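Local coordinates for protein D-galactonate dehydratase family member SEN1436 (Salmonella enterica subsp. enterica serovar Enteritidis, PDB 3TW9) that dehydrates D-gluconate to 2-dehydro-3-deoxy-D-gluconate with low activity in vitro, using one magnesium ion per subunit, and probably has no significant role in gluconate degradation in vivo, at residues 241-251 with 268-279. Numbering follows the deposited sequence.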
ATOM      1  N   PHE C 241     -32.215 -12.879  10.602  1.00 27.39           N
ATOM      2  CA  PHE C 241     -30.758 -12.731  10.631  1.00 30.26           C
ATOM      3  C   PHE C 241     -30.126 -12.548   9.264  1.00 36.29           C
ATOM      4  O   PHE C 241     -28.912 -12.396   9.173  1.00 40.47           O
ATOM      5  CB  PHE C 241     -30.112 -13.921  11.353  1.00 30.77           C
ATOM      6  CG  PHE C 241     -30.150 -13.820  12.853  1.00 35.10           C
ATOM      7  CD1 PHE C 241     -29.054 -13.331  13.555  1.00 29.03           C
ATOM      8  CD2 PHE C 241     -31.274 -14.222  13.563  1.00 26.75           C
ATOM      9  CE1 PHE C 241     -29.099 -13.237  14.941  1.00 24.97           C
ATOM     10  CE2 PHE C 241     -31.323 -14.123  14.945  1.00 33.60           C
ATOM     11  CZ  PHE C 241     -30.235 -13.628  15.635  1.00 31.62           C
ATOM     12  N   GLY C 242     -30.935 -12.553   8.207  1.00 26.38           N
ATOM     13  CA  GLY C 242     -30.440 -12.330   6.854  1.00 27.64           C
ATOM     14  C   GLY C 242     -29.964 -10.901   6.633  1.00 37.66           C
ATOM     15  O   GLY C 242     -28.917 -10.684   6.015  1.00 37.62           O
ATOM     16  N   ILE C 243     -30.724  -9.937   7.156  1.00 27.11           N
ATOM     17  CA  ILE C 243     -30.375  -8.510   7.086  1.00 24.93           C
ATOM     18  C   ILE C 243     -29.121  -8.233   7.934  1.00 21.84           C
ATOM     19  O   ILE C 243     -28.997  -8.732   9.039  1.00 26.90           O
ATOM     20  CB  ILE C 243     -31.572  -7.605   7.519  1.00 26.43           C
ATOM     21  CG1 ILE C 243     -31.240  -6.109   7.407  1.00 30.54           C
ATOM     22  CG2 ILE C 243     -32.094  -7.960   8.916  1.00 24.35           C
ATOM     23  CD1 ILE C 243     -30.984  -5.649   5.981  1.00 26.33           C
ATOM     24  N   GLU C 244     -28.193  -7.464   7.378  1.00 23.05           N
ATOM     25  CA  GLU C 244     -27.002  -7.055   8.121  1.00 24.60           C
ATOM     26  C   GLU C 244     -27.261  -5.760   8.898  1.00 23.66           C
ATOM     27  O   GLU C 244     -27.784  -4.779   8.344  1.00 22.89           O
ATOM     28  CB  GLU C 244     -25.794  -6.892   7.191  1.00 21.06           C
ATOM     29  CG  GLU C 244     -25.339  -8.153   6.452  1.00 26.71           C
ATOM     30  CD  GLU C 244     -24.686  -9.219   7.344  1.00 35.34           C
ATOM     31  OE1 GLU C 244     -24.269  -8.922   8.480  1.00 28.67           O
ATOM     32  OE2 GLU C 244     -24.603 -10.378   6.900  1.00 35.17           O
ATOM     33  N   PHE C 245     -26.889  -5.775  10.181  1.00 20.43           N
ATOM     34  CA  PHE C 245     -27.082  -4.647  11.099  1.00 19.24           C
ATOM     35  C   PHE C 245     -25.761  -4.028  11.510  1.00 19.91           C
ATOM     36  O   PHE C 245     -24.807  -4.746  11.822  1.00 21.75           O
ATOM     37  CB  PHE C 245     -27.757  -5.103  12.392  1.00 22.22           C
ATOM     38  CG  PHE C 245     -29.212  -5.458  12.257  1.00 24.29           C
ATOM     39  CD1 PHE C 245     -29.980  -4.969  11.194  1.00 33.37           C
ATOM     40  CD2 PHE C 245     -29.829  -6.228  13.237  1.00 28.03           C
ATOM     41  CE1 PHE C 245     -31.329  -5.282  11.095  1.00 31.03           C
ATOM     42  CE2 PHE C 245     -31.193  -6.555  13.140  1.00 19.81           C
ATOM     43  CZ  PHE C 245     -31.932  -6.064  12.057  1.00 26.61           C
ATOM     44  N   ILE C 246     -25.722  -2.704  11.462  1.00 22.59           N
ATOM     45  CA  ILE C 246     -24.630  -1.909  12.027  1.00 23.91           C
ATOM     46  C   ILE C 246     -25.154  -1.060  13.178  1.00 25.64           C
ATOM     47  O   ILE C 246     -26.254  -0.526  13.117  1.00 19.50           O
ATOM     48  CB  ILE C 246     -23.989  -1.043  10.921  1.00 17.98           C
ATOM     49  CG1 ILE C 246     -23.076  -1.941  10.089  1.00 20.47           C
ATOM     50  CG2 ILE C 246     -23.239   0.214  11.488  1.00 22.44           C
ATOM     51  CD1 ILE C 246     -22.790  -1.418   8.803  1.00 21.53           C
ATOM     52  N   HIS C 247     -24.374  -0.958  14.250  1.00 21.86           N
ATOM     53  CA  HIS C 247     -24.729  -0.064  15.330  1.00 19.66           C
ATOM     54  C   HIS C 247     -23.535   0.801  15.656  1.00 26.05           C
ATOM     55  O   HIS C 247     -22.432   0.289  15.823  1.00 23.19           O
ATOM     56  CB  HIS C 247     -25.185  -0.817  16.594  1.00 21.38           C
ATOM     57  CG  HIS C 247     -25.594   0.110  17.698  1.00 22.11           C
ATOM     58  ND1 HIS C 247     -26.752   0.856  17.636  1.00 19.79           N
ATOM     59  CD2 HIS C 247     -24.958   0.492  18.832  1.00 20.23           C
ATOM     60  CE1 HIS C 247     -26.846   1.613  18.717  1.00 24.24           C
ATOM     61  NE2 HIS C 247     -25.764   1.419  19.455  1.00 23.89           N
ATOM     62  N   ASP C 248     -23.778   2.097  15.782  1.00 19.74           N
ATOM     63  CA  ASP C 248     -22.728   3.067  16.093  1.00 18.48           C
ATOM     64  C   ASP C 248     -22.814   3.509  17.554  1.00 22.91           C
ATOM     65  O   ASP C 248     -23.743   4.208  17.969  1.00 22.71           O
ATOM     66  CB  ASP C 248     -22.898   4.274  15.130  1.00 23.43           C
ATOM     67  CG  ASP C 248     -21.710   5.213  15.114  1.00 31.16           C
ATOM     68  OD1 ASP C 248     -20.727   4.960  15.834  1.00 32.47           O
ATOM     69  OD2 ASP C 248     -21.752   6.212  14.351  1.00 29.46           O
ATOM     70  N   VAL C 249     -21.820   3.119  18.345  1.00 17.64           N
ATOM     71  CA  VAL C 249     -21.680   3.614  19.728  1.00 18.86           C
ATOM     72  C   VAL C 249     -21.288   5.112  19.762  1.00 20.32           C
ATOM     73  O   VAL C 249     -21.660   5.825  20.692  1.00 20.58           O
ATOM     74  CB  VAL C 249     -20.626   2.769  20.484  1.00 20.04           C
ATOM     75  CG1 VAL C 249     -20.445   3.242  21.920  1.00 20.20           C
ATOM     76  CG2 VAL C 249     -21.033   1.304  20.466  1.00 21.39           C
ATOM     77  N   HIS C 250     -20.510   5.546  18.763  1.00 18.03           N
ATOM     78  CA  HIS C 250     -20.136   6.950  18.540  1.00 18.53           C
ATOM     79  C   HIS C 250     -19.518   7.549  19.779  1.00 24.71           C
ATOM     80  O   HIS C 250     -19.901   8.636  20.191  1.00 23.98           O
ATOM     81  CB  HIS C 250     -21.371   7.772  18.114  1.00 21.98           C
ATOM     82  CG  HIS C 250     -21.071   8.918  17.199  1.00 24.27           C
ATOM     83  ND1 HIS C 250     -20.691  10.160  17.657  1.00 24.69           N
ATOM     84  CD2 HIS C 250     -21.091   9.007  15.847  1.00 31.32           C
ATOM     85  CE1 HIS C 250     -20.491  10.965  16.627  1.00 23.41           C
ATOM     86  NE2 HIS C 250     -20.731  10.291  15.517  1.00 30.26           N
ATOM     87  N   GLU C 251     -18.604   6.794  20.404  1.00 17.16           N
ATOM     88  CA  GLU C 251     -17.819   7.254  21.553  1.00 17.51           C
ATOM     89  C   GLU C 251     -18.635   7.725  22.773  1.00 22.09           C
ATOM     90  O   GLU C 251     -18.125   8.488  23.609  1.00 21.74           O
ATOM     91  CB  GLU C 251     -16.738   8.297  21.108  1.00 19.21           C
ATOM     92  CG  GLU C 251     -17.235   9.694  20.594  1.00 18.07           C
ATOM     93  CD  GLU C 251     -16.136  10.727  20.383  1.00 24.42           C
ATOM     94  OE1 GLU C 251     -16.423  11.909  20.050  1.00 20.68           O
ATOM     95  OE2 GLU C 251     -14.961  10.371  20.520  1.00 21.69           O
ATOM     96  N   TYR C 268     -26.412 -11.320  18.501  1.00 27.22           N
ATOM     97  CA  TYR C 268     -27.232 -10.671  17.454  1.00 24.71           C
ATOM     98  C   TYR C 268     -26.498 -10.521  16.123  1.00 23.67           C
ATOM     99  O   TYR C 268     -27.082 -10.034  15.132  1.00 24.25           O
ATOM    100  CB  TYR C 268     -27.774  -9.329  17.959  1.00 21.67           C
ATOM    101  CG  TYR C 268     -28.499  -9.473  19.259  1.00 23.15           C
ATOM    102  CD1 TYR C 268     -29.607 -10.329  19.363  1.00 29.06           C
ATOM    103  CD2 TYR C 268     -28.086  -8.780  20.400  1.00 24.73           C
ATOM    104  CE1 TYR C 268     -30.290 -10.490  20.567  1.00 26.45           C
ATOM    105  CE2 TYR C 268     -28.765  -8.931  21.615  1.00 29.20           C
ATOM    106  CZ  TYR C 268     -29.867  -9.792  21.688  1.00 25.31           C
ATOM    107  OH  TYR C 268     -30.544  -9.954  22.879  1.00 30.18           O
ATOM    108  N   GLN C 269     -25.224 -10.947  16.125  1.00 19.30           N
ATOM    109  CA  GLN C 269     -24.430 -11.092  14.901  0.50 19.20           C
ATOM    110  C   GLN C 269     -24.406  -9.814  14.064  1.00 25.57           C
ATOM    111  O   GLN C 269     -24.792  -9.833  12.883  1.00 23.91           O
ATOM    112  CB  GLN C 269     -24.967 -12.264  14.059  0.50 25.88           C
ATOM    113  CG  GLN C 269     -25.014 -13.614  14.777  0.50 32.24           C
ATOM    114  CD  GLN C 269     -23.839 -14.499  14.411  0.50 30.86           C
ATOM    115  OE1 GLN C 269     -22.789 -14.007  14.008  0.50 42.89           O
ATOM    116  NE2 GLN C 269     -24.013 -15.813  14.543  0.50 32.20           N
ATOM    117  N   LEU C 270     -23.988  -8.706  14.679  1.00 22.36           N
ATOM    118  CA  LEU C 270     -23.862  -7.441  13.966  0.50 21.43           C
ATOM    119  C   LEU C 270     -22.782  -7.524  12.901  1.00 17.18           C
ATOM    120  O   LEU C 270     -21.795  -8.239  13.054  1.00 20.18           O
ATOM    121  CB  LEU C 270     -23.555  -6.287  14.935  0.50 22.29           C
ATOM    122  CG  LEU C 270     -24.775  -5.630  15.594  0.50 26.50           C
ATOM    123  CD1 LEU C 270     -25.561  -6.603  16.467  0.50 16.91           C
ATOM    124  CD2 LEU C 270     -24.366  -4.408  16.400  0.50 25.22           C
ATOM    125  N   PHE C 271     -22.980  -6.803  11.812  1.00 20.21           N
ATOM    126  CA  PHE C 271     -21.948  -6.697  10.787  1.00 16.06           C
ATOM    127  C   PHE C 271     -20.744  -5.934  11.359  1.00 19.08           C
ATOM    128  O   PHE C 271     -19.595  -6.325  11.156  1.00 22.26           O
ATOM    129  CB  PHE C 271     -22.516  -5.991   9.558  1.00 20.15           C
ATOM    130  CG  PHE C 271     -21.560  -5.891   8.412  1.00 23.87           C
ATOM    131  CD1 PHE C 271     -21.342  -6.972   7.577  1.00 22.28           C
ATOM    132  CD2 PHE C 271     -20.888  -4.687   8.150  1.00 23.41           C
ATOM    133  CE1 PHE C 271     -20.447  -6.869   6.492  1.00 23.20           C
ATOM    134  CE2 PHE C 271     -20.000  -4.592   7.081  1.00 15.98           C
ATOM    135  CZ  PHE C 271     -19.790  -5.664   6.252  1.00 17.64           C
ATOM    136  N   TYR C 272     -21.041  -4.843  12.060  1.00 20.96           N
ATOM    137  CA  TYR C 272     -20.075  -4.247  12.965  1.00 18.70           C
ATOM    138  C   TYR C 272     -20.671  -3.367  14.056  1.00 21.74           C
ATOM    139  O   TYR C 272     -21.776  -2.833  13.916  1.00 18.74           O
ATOM    140  CB  TYR C 272     -18.907  -3.584  12.211  1.00 15.31           C
ATOM    141  CG  TYR C 272     -19.119  -2.381  11.329  1.00 17.76           C
ATOM    142  CD1 TYR C 272     -19.690  -1.177  11.813  1.00 18.27           C
ATOM    143  CD2 TYR C 272     -18.623  -2.402  10.016  1.00 18.15           C
ATOM    144  CE1 TYR C 272     -19.769  -0.032  10.966  1.00 16.99           C
ATOM    145  CE2 TYR C 272     -18.716  -1.311   9.194  1.00 20.53           C
ATOM    146  CZ  TYR C 272     -19.289  -0.136   9.650  1.00 17.77           C
ATOM    147  OH  TYR C 272     -19.315   0.939   8.760  1.00 20.02           O
ATOM    148  N   LEU C 273     -19.911  -3.243  15.147  1.00 17.74           N
ATOM    149  CA  LEU C 273     -20.195  -2.281  16.218  1.00 19.80           C
ATOM    150  C   LEU C 273     -19.145  -1.191  16.078  1.00 21.00           C
ATOM    151  O   LEU C 273     -17.946  -1.484  16.080  1.00 18.82           O
ATOM    152  CB  LEU C 273     -20.050  -2.943  17.581  1.00 22.00           C
ATOM    153  CG  LEU C 273     -20.379  -2.102  18.833  1.00 17.49           C
ATOM    154  CD1 LEU C 273     -21.878  -1.742  18.853  1.00 20.97           C
ATOM    155  CD2 LEU C 273     -20.042  -2.868  20.079  1.00 19.92           C
ATOM    156  N   GLU C 274     -19.611   0.045  15.936  1.00 18.36           N
ATOM    157  CA  GLU C 274     -18.793   1.163  15.483  1.00 17.45           C
ATOM    158  C   GLU C 274     -18.431   2.149  16.586  1.00 20.34           C
ATOM    159  O   GLU C 274     -19.257   2.486  17.443  1.00 17.09           O
ATOM    160  CB  GLU C 274     -19.515   1.908  14.356  1.00 20.42           C
ATOM    161  CG  GLU C 274     -18.686   3.042  13.787  1.00 21.28           C
ATOM    162  CD  GLU C 274     -19.449   3.887  12.845  1.00 24.22           C
ATOM    163  OE1 GLU C 274     -20.570   3.487  12.514  1.00 26.06           O
ATOM    164  OE2 GLU C 274     -18.905   4.934  12.419  1.00 28.00           O
ATOM    165  N   ASP C 275     -17.191   2.631  16.506  1.00 18.36           N
ATOM    166  CA  ASP C 275     -16.620   3.582  17.496  1.00 16.12           C
ATOM    167  C   ASP C 275     -16.965   3.275  18.936  1.00 17.70           C
ATOM    168  O   ASP C 275     -17.538   4.116  19.635  1.00 19.58           O
ATOM    169  CB  ASP C 275     -16.939   5.025  17.122  1.00 16.36           C
ATOM    170  CG  ASP C 275     -16.305   5.432  15.840  1.00 20.22           C
ATOM    171  OD1 ASP C 275     -15.583   4.615  15.218  1.00 21.54           O
ATOM    172  OD2 ASP C 275     -16.556   6.587  15.386  1.00 22.98           O
ATOM    173  N   PRO C 276     -16.600   2.054  19.412  1.00 19.16           N
ATOM    174  CA  PRO C 276     -16.862   1.749  20.803  1.00 16.44           C
ATOM    175  C   PRO C 276     -16.028   2.631  21.764  1.00 21.35           C
ATOM    176  O   PRO C 276     -16.376   2.766  22.932  1.00 18.63           O
ATOM    177  CB  PRO C 276     -16.445   0.272  20.925  1.00 20.31           C
ATOM    178  CG  PRO C 276     -15.471   0.042  19.827  1.00 18.71           C
ATOM    179  CD  PRO C 276     -15.996   0.903  18.702  1.00 18.59           C
ATOM    180  N   VAL C 277     -14.921   3.180  21.271  1.00 18.03           N
ATOM    181  CA  VAL C 277     -14.121   4.114  22.079  1.00 18.76           C
ATOM    182  C   VAL C 277     -13.821   5.364  21.277  1.00 18.83           C
ATOM    183  O   VAL C 277     -13.825   5.339  20.042  1.00 20.28           O
ATOM    184  CB  VAL C 277     -12.799   3.485  22.634  1.00 16.79           C
ATOM    185  CG1 VAL C 277     -13.121   2.317  23.528  1.00 17.38           C
ATOM    186  CG2 VAL C 277     -11.824   3.035  21.501  1.00 18.30           C
ATOM    187  N   ALA C 278     -13.543   6.445  21.993  1.00 17.37           N
ATOM    188  CA  ALA C 278     -12.949   7.660  21.429  1.00 16.07           C
ATOM    189  C   ALA C 278     -11.509   7.386  20.943  1.00 17.66           C
ATOM    190  O   ALA C 278     -10.837   6.478  21.460  1.00 16.03           O
ATOM    191  CB  ALA C 278     -12.927   8.735  22.513  1.00 12.59           C
ATOM    192  N   PRO C 279     -11.002   8.184  19.977  1.00 15.19           N
ATOM    193  CA  PRO C 279      -9.613   8.046  19.549  1.00 13.96           C
ATOM    194  C   PRO C 279      -8.633   8.186  20.714  1.00 18.35           C
ATOM    195  O   PRO C 279      -7.610   7.485  20.761  1.00 18.25           O
ATOM    196  CB  PRO C 279      -9.397   9.224  18.620  1.00 19.45           C
ATOM    197  CG  PRO C 279     -10.723   9.599  18.160  1.00 25.24           C
ATOM    198  CD  PRO C 279     -11.697   9.251  19.220  1.00 19.25           C
TER
HETATM  199  O   HOH W   1     -25.574  -8.410  10.691  1.00 24.29           O
HETATM  200  O   HOH W   2     -19.083   6.917  14.747  1.00 32.51           O
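I246 lies over one face of the Y272 ring, its CG1 4.0 Å from the ring centroid and 15° off the normal, displaced toward the rim. CG2 packs against Y272 CE1, while CD1 lies over the same ring and also touches F271 CD2 at 3.8 Å. Y272 CG sits between its own backbone N and carbonyl carbon (chi1 65°), which swings the ring across to this isoleucine; its hydroxyl bonds to Y150. Next along the same face, the carboxylates of D248 and E274 stack with their planes 3° apart, D248 CG 3.3 Å from E274 OE1. Such like charges probably tolerate this closeness because both residues bind magnesium, and R321 forms a salt bridge with E274 OE2. A water lies 2.8 Å from D248 OD1 and 2.6 Å from D275 OD2, bridging the two segments beside the carboxylates.

On the face of H247 and L273, L273 CD1 meets the edge of the imidazole in its plane; just past the strand end it also touches V249 CG2 at 3.5 Å. The imidazole is held at both nitrogens, ND1 by C178 O and NE2 by Y224 OH. Between the faces runs a parallel ladder in which H247 uses both its N, to Y272 O, and its O, accepting E274 N at 2.8 Å; V249 N to E274 O and E251 N to D275 O carry the pairing past the strand ends. At the opposite end F245 O takes F271 N, and a water links E244 OE1, F245 N and Q269 O. Strand 244-248, helix 255-265 and strand 272-274 form a beta-alpha-beta unit of the modified TIM barrel, (beta/alpha)7-beta, of the enolase superfamily, whose magnesium ligands D248, E274 and E300 lie at or just beyond the C-terminal ends of successive strands, with H250, probably one of the proton donor/acceptors, close by.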